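Local coordinates for protein alpha-1,2-mannosyltransferase (Ktr4), putative (PDB 7BOP) that belongs to a fungal glycosyltransferase family of the GT-A clan and holds guanosine-5'-diphosphate and a manganese ion in a pocket of its mixed alpha/beta fold, at residues Asn186-Trp191 against Ile285-Phe290; Val203-Phe208 against Phe336-Tyr341. All coordinates share one frame; numbering follows the deposited sequence.

Contact 1: residues Asn186-Trp191 against Ile285-Phe290; sequences NYKYYW and IGDLDF
Lys-188, just before strand 189-192, has CG anti to the backbone N (chi1 -176°) and stays extended until chi4, where a bend turns NZ between the carboxylates of Asp-287 and Asp-289. NZ forms a salt bridge with Asp-289 OD2 (3.0 Å), on the anti side and tilted from the carboxylate plane, and a longer, weak one with Asp-287 OD1. That same OD1 caps the helix beginning at Leu-288, accepting from Asp-289 N at 2.9 Å from above the carboxylate plane. One water joins NZ to Asp-287 OD2, and another joins this oxygen to Tyr-189 OH.

The backbones pair antiparallel: Tyr-190 and Gly-286 form a hydrogen-bonded pair, and beyond the strand end Leu-288 N donates to Lys-188 O (2.8 Å). The Tyr-190 ring lies across the Gly-286 backbone, with Gly-286 N over one face, and its CD1 touches Leu-288 CD2 at 3.5 Å. On the sheet face shared with Tyr-189 and Asp-287, Ile-285 CG1 makes a CH-pi contact over the five-membered ring of Trp-191. Arg-292 pairs with the other oxygen of Asp-289, so two acidic groups face two basic ones, an arrangement that probably favours charged carboxylates at this strand-to-helix junction.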
ATOM      1  N   ASN A 186       4.723  10.990 -16.845  1.00 37.23           N
ATOM      2  CA  ASN A 186       5.669  10.176 -17.622  1.00 39.89           C
ATOM      3  C   ASN A 186       6.237   8.957 -16.882  1.00 38.75           C
ATOM      4  O   ASN A 186       7.119   8.279 -17.400  1.00 39.25           O
ATOM      5  CB  ASN A 186       6.794  11.066 -18.164  1.00 42.29           C
ATOM      6  CG  ASN A 186       6.264  12.168 -19.074  1.00 45.46           C
ATOM      7  OD1 ASN A 186       5.364  11.940 -19.888  1.00 47.31           O
ATOM      8  ND2 ASN A 186       6.805  13.370 -18.925  1.00 47.83           N
ATOM      9  N   TYR A 187       5.697   8.655 -15.701  1.00 36.64           N
ATOM     10  CA  TYR A 187       6.106   7.496 -14.911  1.00 34.69           C
ATOM     11  C   TYR A 187       5.095   6.376 -15.054  1.00 32.44           C
ATOM     12  O   TYR A 187       3.910   6.633 -15.212  1.00 32.39           O
ATOM     13  CB  TYR A 187       6.233   7.904 -13.444  1.00 34.54           C
ATOM     14  CG  TYR A 187       7.410   8.801 -13.197  1.00 35.49           C
ATOM     15  CD1 TYR A 187       7.318  10.185 -13.365  1.00 38.11           C
ATOM     16  CD2 TYR A 187       8.635   8.270 -12.821  1.00 35.16           C
ATOM     17  CE1 TYR A 187       8.417  11.011 -13.145  1.00 37.59           C
ATOM     18  CE2 TYR A 187       9.737   9.081 -12.599  1.00 35.67           C
ATOM     19  CZ  TYR A 187       9.622  10.448 -12.767  1.00 38.74           C
ATOM     20  OH  TYR A 187      10.723  11.229 -12.535  1.00 41.36           O
ATOM     21  N   LYS A 188       5.579   5.140 -15.019  1.00 32.24           N
ATOM     22  CA  LYS A 188       4.739   3.954 -15.033  1.00 33.07           C
ATOM     23  C   LYS A 188       4.699   3.230 -13.671  1.00 32.33           C
ATOM     24  O   LYS A 188       3.676   2.639 -13.351  1.00 31.80           O
ATOM     25  CB  LYS A 188       5.207   2.991 -16.114  1.00 34.97           C
ATOM     26  CG  LYS A 188       4.334   1.754 -16.280  1.00 37.97           C
ATOM     27  CD  LYS A 188       4.707   0.972 -17.532  1.00 40.47           C
ATOM     28  CE  LYS A 188       3.893  -0.301 -17.679  1.00 42.68           C
ATOM     29  NZ  LYS A 188       2.446  -0.008 -17.771  1.00 47.12           N
ATOM     30  N   TYR A 189       5.795   3.248 -12.901  1.00 31.48           N
ATOM     31  CA  TYR A 189       5.844   2.535 -11.612  1.00 31.93           C
ATOM     32  C   TYR A 189       6.139   3.466 -10.468  1.00 32.04           C
ATOM     33  O   TYR A 189       6.832   4.471 -10.626  1.00 31.12           O
ATOM     34  CB  TYR A 189       6.865   1.390 -11.644  1.00 31.39           C
ATOM     35  CG  TYR A 189       6.551   0.362 -12.705  1.00 32.20           C
ATOM     36  CD1 TYR A 189       5.690  -0.698 -12.442  1.00 33.10           C
ATOM     37  CD2 TYR A 189       7.094   0.465 -13.983  1.00 32.77           C
ATOM     38  CE1 TYR A 189       5.381  -1.636 -13.421  1.00 34.28           C
ATOM     39  CE2 TYR A 189       6.792  -0.463 -14.969  1.00 34.15           C
ATOM     40  CZ  TYR A 189       5.937  -1.512 -14.688  1.00 33.13           C
ATOM     41  OH  TYR A 189       5.635  -2.431 -15.668  1.00 34.66           O
ATOM     42  N   TYR A 190       5.603   3.128  -9.300  1.00 29.98           N
ATOM     43  CA  TYR A 190       5.853   3.886  -8.095  1.00 28.63           C
ATOM     44  C   TYR A 190       6.132   2.931  -6.948  1.00 30.24           C
ATOM     45  O   TYR A 190       5.659   1.783  -6.954  1.00 28.02           O
ATOM     46  CB  TYR A 190       4.662   4.795  -7.768  1.00 29.24           C
ATOM     47  CG  TYR A 190       3.445   4.042  -7.249  1.00 29.22           C
ATOM     48  CD1 TYR A 190       2.581   3.400  -8.126  1.00 29.15           C
ATOM     49  CD2 TYR A 190       3.170   3.968  -5.878  1.00 30.32           C
ATOM     50  CE1 TYR A 190       1.478   2.696  -7.663  1.00 29.99           C
ATOM     51  CE2 TYR A 190       2.059   3.272  -5.404  1.00 29.87           C
ATOM     52  CZ  TYR A 190       1.225   2.634  -6.303  1.00 30.12           C
ATOM     53  OH  TYR A 190       0.130   1.929  -5.865  1.00 29.56           O
ATOM     54  N   TRP A 191       6.906   3.417  -5.988  1.00 29.80           N
ATOM     55  CA  TRP A 191       7.117   2.756  -4.692  1.00 30.19           C
ATOM     56  C   TRP A 191       6.687   3.795  -3.662  1.00 30.87           C
ATOM     57  O   TRP A 191       7.372   4.799  -3.451  1.00 31.11           O
ATOM     58  CB  TRP A 191       8.585   2.349  -4.518  1.00 29.86           C
ATOM     59  CG  TRP A 191       8.953   1.610  -3.245  1.00 30.28           C
ATOM     60  CD1 TRP A 191       8.271   1.595  -2.060  1.00 29.82           C
ATOM     61  CD2 TRP A 191      10.120   0.806  -3.037  1.00 31.99           C
ATOM     62  NE1 TRP A 191       8.921   0.826  -1.144  1.00 30.53           N
ATOM     63  CE2 TRP A 191      10.061   0.322  -1.709  1.00 31.86           C
ATOM     64  CE3 TRP A 191      11.198   0.429  -3.849  1.00 31.70           C
ATOM     65  CZ2 TRP A 191      11.034  -0.519  -1.171  1.00 32.25           C
ATOM     66  CZ3 TRP A 191      12.179  -0.403  -3.311  1.00 33.24           C
ATOM     67  CH2 TRP A 191      12.085  -0.873  -1.980  1.00 32.92           C
ATOM     68  N   ILE A 285       4.427  -1.164  -4.134  1.00 29.41           N
ATOM     69  CA  ILE A 285       5.142  -1.003  -5.397  1.00 30.17           C
ATOM     70  C   ILE A 285       4.124  -1.341  -6.471  1.00 32.08           C
ATOM     71  O   ILE A 285       3.620  -2.461  -6.506  1.00 32.45           O
ATOM     72  CB  ILE A 285       6.387  -1.893  -5.484  1.00 30.57           C
ATOM     73  CG1 ILE A 285       7.391  -1.502  -4.385  1.00 30.65           C
ATOM     74  CG2 ILE A 285       7.024  -1.760  -6.869  1.00 32.88           C
ATOM     75  CD1 ILE A 285       8.573  -2.441  -4.225  1.00 31.32           C
ATOM     76  N   GLY A 286       3.792  -0.377  -7.332  1.00 29.55           N
ATOM     77  CA  GLY A 286       2.669  -0.564  -8.238  1.00 30.29           C
ATOM     78  C   GLY A 286       2.830   0.001  -9.631  1.00 31.44           C
ATOM     79  O   GLY A 286       3.670   0.866  -9.870  1.00 30.08           O
ATOM     80  N   ASP A 287       1.983  -0.500 -10.521  1.00 30.81           N
ATOM     81  CA  ASP A 287       1.862  -0.042 -11.903  1.00 30.56           C
ATOM     82  C   ASP A 287       0.787   1.042 -11.950  1.00 31.11           C
ATOM     83  O   ASP A 287      -0.414   0.753 -11.843  1.00 31.54           O
ATOM     84  CB  ASP A 287       1.486  -1.257 -12.772  1.00 31.52           C
ATOM     85  CG  ASP A 287       1.383  -0.936 -14.262  1.00 33.39           C
ATOM     86  OD1 ASP A 287       1.379   0.247 -14.654  1.00 32.35           O
ATOM     87  OD2 ASP A 287       1.293  -1.906 -15.036  1.00 34.70           O
ATOM     88  N   LEU A 288       1.221   2.293 -12.091  1.00 30.42           N
ATOM     89  CA  LEU A 288       0.320   3.437 -12.218  1.00 31.55           C
ATOM     90  C   LEU A 288      -0.712   3.257 -13.324  1.00 31.75           C
ATOM     91  O   LEU A 288      -1.838   3.720 -13.171  1.00 31.03           O
ATOM     92  CB  LEU A 288       1.094   4.738 -12.487  1.00 32.41           C
ATOM     93  CG  LEU A 288       2.024   5.217 -11.373  1.00 33.03           C
ATOM     94  CD1 LEU A 288       3.050   6.229 -11.896  1.00 34.04           C
ATOM     95  CD2 LEU A 288       1.224   5.794 -10.221  1.00 32.94           C
ATOM     96  N   ASP A 289      -0.344   2.589 -14.421  1.00 31.65           N
ATOM     97  CA  ASP A 289      -1.285   2.393 -15.525  1.00 32.24           C
ATOM     98  C   ASP A 289      -2.427   1.421 -15.212  1.00 32.96           C
ATOM     99  O   ASP A 289      -3.441   1.458 -15.894  1.00 32.07           O
ATOM    100  CB  ASP A 289      -0.565   1.972 -16.805  1.00 33.19           C
ATOM    101  CG  ASP A 289       0.350   3.063 -17.345  1.00 34.30           C
ATOM    102  OD1 ASP A 289       0.145   4.251 -17.032  1.00 35.94           O
ATOM    103  OD2 ASP A 289       1.279   2.715 -18.080  1.00 37.17           O
ATOM    104  N   PHE A 290      -2.281   0.570 -14.193  1.00 32.56           N
ATOM    105  CA  PHE A 290      -3.435  -0.198 -13.713  1.00 31.65           C
ATOM    106  C   PHE A 290      -4.497   0.737 -13.157  1.00 30.80           C
ATOM    107  O   PHE A 290      -5.648   0.677 -13.557  1.00 30.90           O
ATOM    108  CB  PHE A 290      -3.060  -1.209 -12.625  1.00 32.47           C
ATOM    109  CG  PHE A 290      -4.255  -1.804 -11.952  1.00 30.59           C
ATOM    110  CD1 PHE A 290      -5.070  -2.699 -12.641  1.00 31.85           C
ATOM    111  CD2 PHE A 290      -4.606  -1.428 -10.656  1.00 31.11           C
ATOM    112  CE1 PHE A 290      -6.207  -3.229 -12.040  1.00 32.02           C
ATOM    113  CE2 PHE A 290      -5.737  -1.953 -10.050  1.00 30.76           C
ATOM    114  CZ  PHE A 290      -6.533  -2.860 -10.741  1.00 30.73           C
TER
HETATM  115  O   HOH W   1       0.554  -1.818 -17.728  1.00 42.07           O
HETATM  116  O   HOH W   2       3.472  -3.697 -15.240  1.00 35.80           O

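Contact 2: residues Val203-Phe208 against Phe336-Tyr341; sequences VDYDVF and FRDIGY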
ATOM      1  N   VAL A 203      18.471  -5.297  -0.527  1.00 29.31           N
ATOM      2  CA  VAL A 203      17.838  -5.809  -1.731  1.00 30.37           C
ATOM      3  C   VAL A 203      18.786  -5.468  -2.883  1.00 31.46           C
ATOM      4  O   VAL A 203      19.114  -4.293  -3.086  1.00 30.30           O
ATOM      5  CB  VAL A 203      16.445  -5.191  -1.902  1.00 29.92           C
ATOM      6  CG1 VAL A 203      15.806  -5.616  -3.225  1.00 31.61           C
ATOM      7  CG2 VAL A 203      15.558  -5.607  -0.737  1.00 31.04           C
ATOM      8  N   ASP A 204      19.220  -6.492  -3.612  1.00 31.11           N
ATOM      9  CA  ASP A 204      20.308  -6.363  -4.582  1.00 33.65           C
ATOM     10  C   ASP A 204      19.870  -6.491  -6.037  1.00 32.21           C
ATOM     11  O   ASP A 204      20.682  -6.811  -6.897  1.00 33.24           O
ATOM     12  CB  ASP A 204      21.396  -7.390  -4.237  1.00 34.82           C
ATOM     13  CG  ASP A 204      22.093  -7.067  -2.935  1.00 35.91           C
ATOM     14  OD1 ASP A 204      22.395  -5.885  -2.714  1.00 38.13           O
ATOM     15  OD2 ASP A 204      22.324  -7.983  -2.132  1.00 40.22           O
ATOM     16  N   TYR A 205      18.590  -6.239  -6.304  1.00 31.79           N
ATOM     17  CA  TYR A 205      18.075  -6.162  -7.665  1.00 31.41           C
ATOM     18  C   TYR A 205      17.133  -4.973  -7.792  1.00 31.60           C
ATOM     19  O   TYR A 205      16.583  -4.478  -6.793  1.00 29.93           O
ATOM     20  CB  TYR A 205      17.391  -7.474  -8.077  1.00 33.03           C
ATOM     21  CG  TYR A 205      16.176  -7.834  -7.237  1.00 32.50           C
ATOM     22  CD1 TYR A 205      16.318  -8.502  -6.011  1.00 32.97           C
ATOM     23  CD2 TYR A 205      14.890  -7.488  -7.653  1.00 32.99           C
ATOM     24  CE1 TYR A 205      15.200  -8.823  -5.226  1.00 31.60           C
ATOM     25  CE2 TYR A 205      13.770  -7.802  -6.876  1.00 32.93           C
ATOM     26  CZ  TYR A 205      13.934  -8.469  -5.656  1.00 32.20           C
ATOM     27  OH  TYR A 205      12.816  -8.774  -4.893  1.00 31.27           O
ATOM     28  N   ASP A 206      16.955  -4.519  -9.027  1.00 30.79           N
ATOM     29  CA  ASP A 206      16.090  -3.399  -9.330  1.00 32.51           C
ATOM     30  C   ASP A 206      14.622  -3.873  -9.264  1.00 31.27           C
ATOM     31  O   ASP A 206      14.140  -4.544 -10.178  1.00 30.82           O
ATOM     32  CB  ASP A 206      16.441  -2.844 -10.712  1.00 33.21           C
ATOM     33  CG  ASP A 206      15.642  -1.618 -11.086  1.00 35.54           C
ATOM     34  OD1 ASP A 206      14.546  -1.406 -10.511  1.00 33.97           O
ATOM     35  OD2 ASP A 206      16.103  -0.863 -11.987  1.00 33.91           O
ATOM     36  N   VAL A 207      13.927  -3.508  -8.190  1.00 30.93           N
ATOM     37  CA  VAL A 207      12.559  -4.005  -7.962  1.00 31.33           C
ATOM     38  C   VAL A 207      11.597  -3.487  -9.017  1.00 31.13           C
ATOM     39  O   VAL A 207      10.639  -4.168  -9.364  1.00 29.86           O
ATOM     40  CB  VAL A 207      12.011  -3.679  -6.550  1.00 31.81           C
ATOM     41  CG1 VAL A 207      12.920  -4.260  -5.471  1.00 32.53           C
ATOM     42  CG2 VAL A 207      11.801  -2.187  -6.348  1.00 33.29           C
ATOM     43  N   PHE A 208      11.859  -2.292  -9.539  1.00 29.87           N
ATOM     44  CA  PHE A 208      10.992  -1.722 -10.564  1.00 30.78           C
ATOM     45  C   PHE A 208      11.075  -2.499 -11.870  1.00 30.95           C
ATOM     46  O   PHE A 208      10.045  -2.818 -12.470  1.00 31.91           O
ATOM     47  CB  PHE A 208      11.311  -0.243 -10.806  1.00 31.18           C
ATOM     48  CG  PHE A 208      10.916   0.665  -9.682  1.00 30.18           C
ATOM     49  CD1 PHE A 208       9.594   0.706  -9.222  1.00 30.08           C
ATOM     50  CD2 PHE A 208      11.843   1.534  -9.112  1.00 30.85           C
ATOM     51  CE1 PHE A 208       9.219   1.578  -8.208  1.00 30.09           C
ATOM     52  CE2 PHE A 208      11.466   2.410  -8.094  1.00 31.04           C
ATOM     53  CZ  PHE A 208      10.150   2.436  -7.646  1.00 30.93           C
ATOM     54  N   PHE A 336       6.273  -9.279  -1.831  1.00 27.46           N
ATOM     55  CA  PHE A 336       7.698  -8.965  -1.691  1.00 27.65           C
ATOM     56  C   PHE A 336       8.180  -9.460  -0.334  1.00 28.03           C
ATOM     57  O   PHE A 336       8.535  -8.678   0.539  1.00 27.13           O
ATOM     58  CB  PHE A 336       7.956  -7.452  -1.846  1.00 28.07           C
ATOM     59  CG  PHE A 336       8.143  -7.015  -3.260  1.00 28.36           C
ATOM     60  CD1 PHE A 336       9.325  -7.305  -3.932  1.00 29.51           C
ATOM     61  CD2 PHE A 336       7.147  -6.331  -3.928  1.00 29.27           C
ATOM     62  CE1 PHE A 336       9.511  -6.890  -5.250  1.00 29.82           C
ATOM     63  CE2 PHE A 336       7.327  -5.928  -5.246  1.00 30.18           C
ATOM     64  CZ  PHE A 336       8.504  -6.209  -5.900  1.00 29.02           C
ATOM     65  N   ARG A 337       8.223 -10.777  -0.185  1.00 28.19           N
ATOM     66  CA  ARG A 337       8.620 -11.409   1.066  1.00 29.89           C
ATOM     67  C   ARG A 337      10.047 -11.055   1.472  1.00 29.91           C
ATOM     68  O   ARG A 337      10.343 -10.997   2.660  1.00 27.93           O
ATOM     69  CB  ARG A 337       8.469 -12.929   0.986  1.00 32.20           C
ATOM     70  CG  ARG A 337       9.386 -13.641  -0.005  1.00 35.27           C
ATOM     71  CD  ARG A 337       8.660 -14.799  -0.674  1.00 42.13           C
ATOM     72  NE  ARG A 337       8.667 -15.978   0.140  1.00 45.97           N
ATOM     73  CZ  ARG A 337       7.837 -17.020   0.038  1.00 43.89           C
ATOM     74  NH1 ARG A 337       6.832 -17.097  -0.843  1.00 40.99           N
ATOM     75  NH2 ARG A 337       8.027 -18.012   0.879  1.00 42.68           N
ATOM     76  N   ASP A 338      10.896 -10.781   0.483  1.00 29.04           N
ATOM     77  CA  ASP A 338      12.303 -10.438   0.710  1.00 29.63           C
ATOM     78  C   ASP A 338      12.584  -8.990   1.100  1.00 30.21           C
ATOM     79  O   ASP A 338      13.735  -8.663   1.415  1.00 32.71           O
ATOM     80  CB  ASP A 338      13.156 -10.819  -0.516  1.00 31.85           C
ATOM     81  CG  ASP A 338      12.666 -10.179  -1.821  1.00 33.20           C
ATOM     82  OD1 ASP A 338      11.436 -10.034  -2.010  1.00 33.45           O
ATOM     83  OD2 ASP A 338      13.512  -9.852  -2.674  1.00 33.54           O
ATOM     84  N   ILE A 339      11.569  -8.120   1.087  1.00 28.66           N
ATOM     85  CA  ILE A 339      11.721  -6.747   1.578  1.00 29.88           C
ATOM     86  C   ILE A 339      11.286  -6.710   3.039  1.00 30.51           C
ATOM     87  O   ILE A 339      10.092  -6.710   3.345  1.00 31.49           O
ATOM     88  CB  ILE A 339      10.936  -5.722   0.741  1.00 30.06           C
ATOM     89  CG1 ILE A 339      11.411  -5.775  -0.715  1.00 30.99           C
ATOM     90  CG2 ILE A 339      11.117  -4.321   1.319  1.00 31.96           C
ATOM     91  CD1 ILE A 339      10.647  -4.864  -1.659  1.00 31.89           C
ATOM     92  N   GLY A 340      12.273  -6.699   3.931  1.00 30.51           N
ATOM     93  CA  GLY A 340      12.039  -6.577   5.353  1.00 29.39           C
ATOM     94  C   GLY A 340      11.453  -5.215   5.654  1.00 30.85           C
ATOM     95  O   GLY A 340      12.010  -4.194   5.239  1.00 30.32           O
ATOM     96  N   TYR A 341      10.333  -5.193   6.372  1.00 28.73           N
ATOM     97  CA  TYR A 341       9.534  -3.981   6.509  1.00 29.18           C
ATOM     98  C   TYR A 341       8.807  -3.898   7.839  1.00 29.55           C
ATOM     99  O   TYR A 341       8.374  -4.917   8.370  1.00 28.68           O
ATOM    100  CB  TYR A 341       8.527  -3.908   5.352  1.00 28.52           C
ATOM    101  CG  TYR A 341       7.679  -2.652   5.345  1.00 29.18           C
ATOM    102  CD1 TYR A 341       8.191  -1.437   4.886  1.00 27.85           C
ATOM    103  CD2 TYR A 341       6.375  -2.670   5.819  1.00 28.60           C
ATOM    104  CE1 TYR A 341       7.415  -0.292   4.883  1.00 28.48           C
ATOM    105  CE2 TYR A 341       5.598  -1.524   5.827  1.00 27.92           C
ATOM    106  CZ  TYR A 341       6.120  -0.337   5.350  1.00 28.09           C
ATOM    107  OH  TYR A 341       5.340   0.792   5.356  1.00 28.87           O
TER
HETATM  108  O   HOH W   3      10.606 -10.447  -4.468  1.00 29.77           O
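Tyr-205 reaches across to Asp-338, and its side chain can be followed outward from the backbone. CB carries CG into the position between the backbone N and the carbonyl carbon (chi1 62°), which sends the ring out toward the turn Phe-336 to Ile-339. Val-203 CG1, from the same segment, lies over one face of the ring, offset toward the rim. Farther along, CE1 and CZ both lie close to Asp-338 OD2, CE1 at 3.2 Å, and this oxygen sits at the ring edge and in its plane. At the tip, OH donates to OD2 over 2.6 Å, using the syn lone pair of that oxygen. Ring and carboxylate are nearly coplanar, 4° apart, and the two side chains meet tip to tip. A water donates both to Tyr-205 OH and, at 2.6 Å, to Asp-338 OD1, closing a small cycle around the hydroxyl and the carboxylate. The hydroxyl also faces the edge of the Phe-336 ring, 3.8 Å from CE1.

Apolar groups fill in beside this polar pair. Val-207 CB approaches Phe-336 CE1 obliquely at 4.3 Å, and Val-203 CG2 meets Ile-339 CG1 at 4.2 Å. Ile-285 of strand 284-287 touches Val-207, Phe-336 and Ile-339, while Trp-94 of helix 80-98 packs on both valines.

The turn is a type I beta turn, closed by Ile-339 N donating to Phe-336 O. With OD2 accepting from the phenol hydroxyl and OD1 from a water, the arrangement is consistent with an ionised Asp-338, each of whose oxygens accepts a hydrogen bond within a largely apolar interface.

From the N terminus the chain lays down strand 69-74 and later strands and helices before it reaches 186-191, whose strand runs parallel to 69-74, then passes strand 198-199 to reach 203-208 and helix 207-213. It returns through 285-290, closing a loop of 93 intervening residues at contact 1, and arrives at 336-341, where contact 2 closes one of 127. The two loops cross, since their segments alternate along the chain. Contact 1 pairs two strands inside the mixed sheet, whereas contact 2 ties the start of helix 207-213 to the turn after strand 333-335. They touch directly: Trp-191 CB lies 3.5 Å from Phe-208 CZ, so the helix that begins in contact 2 packs on the sheet of contact 1.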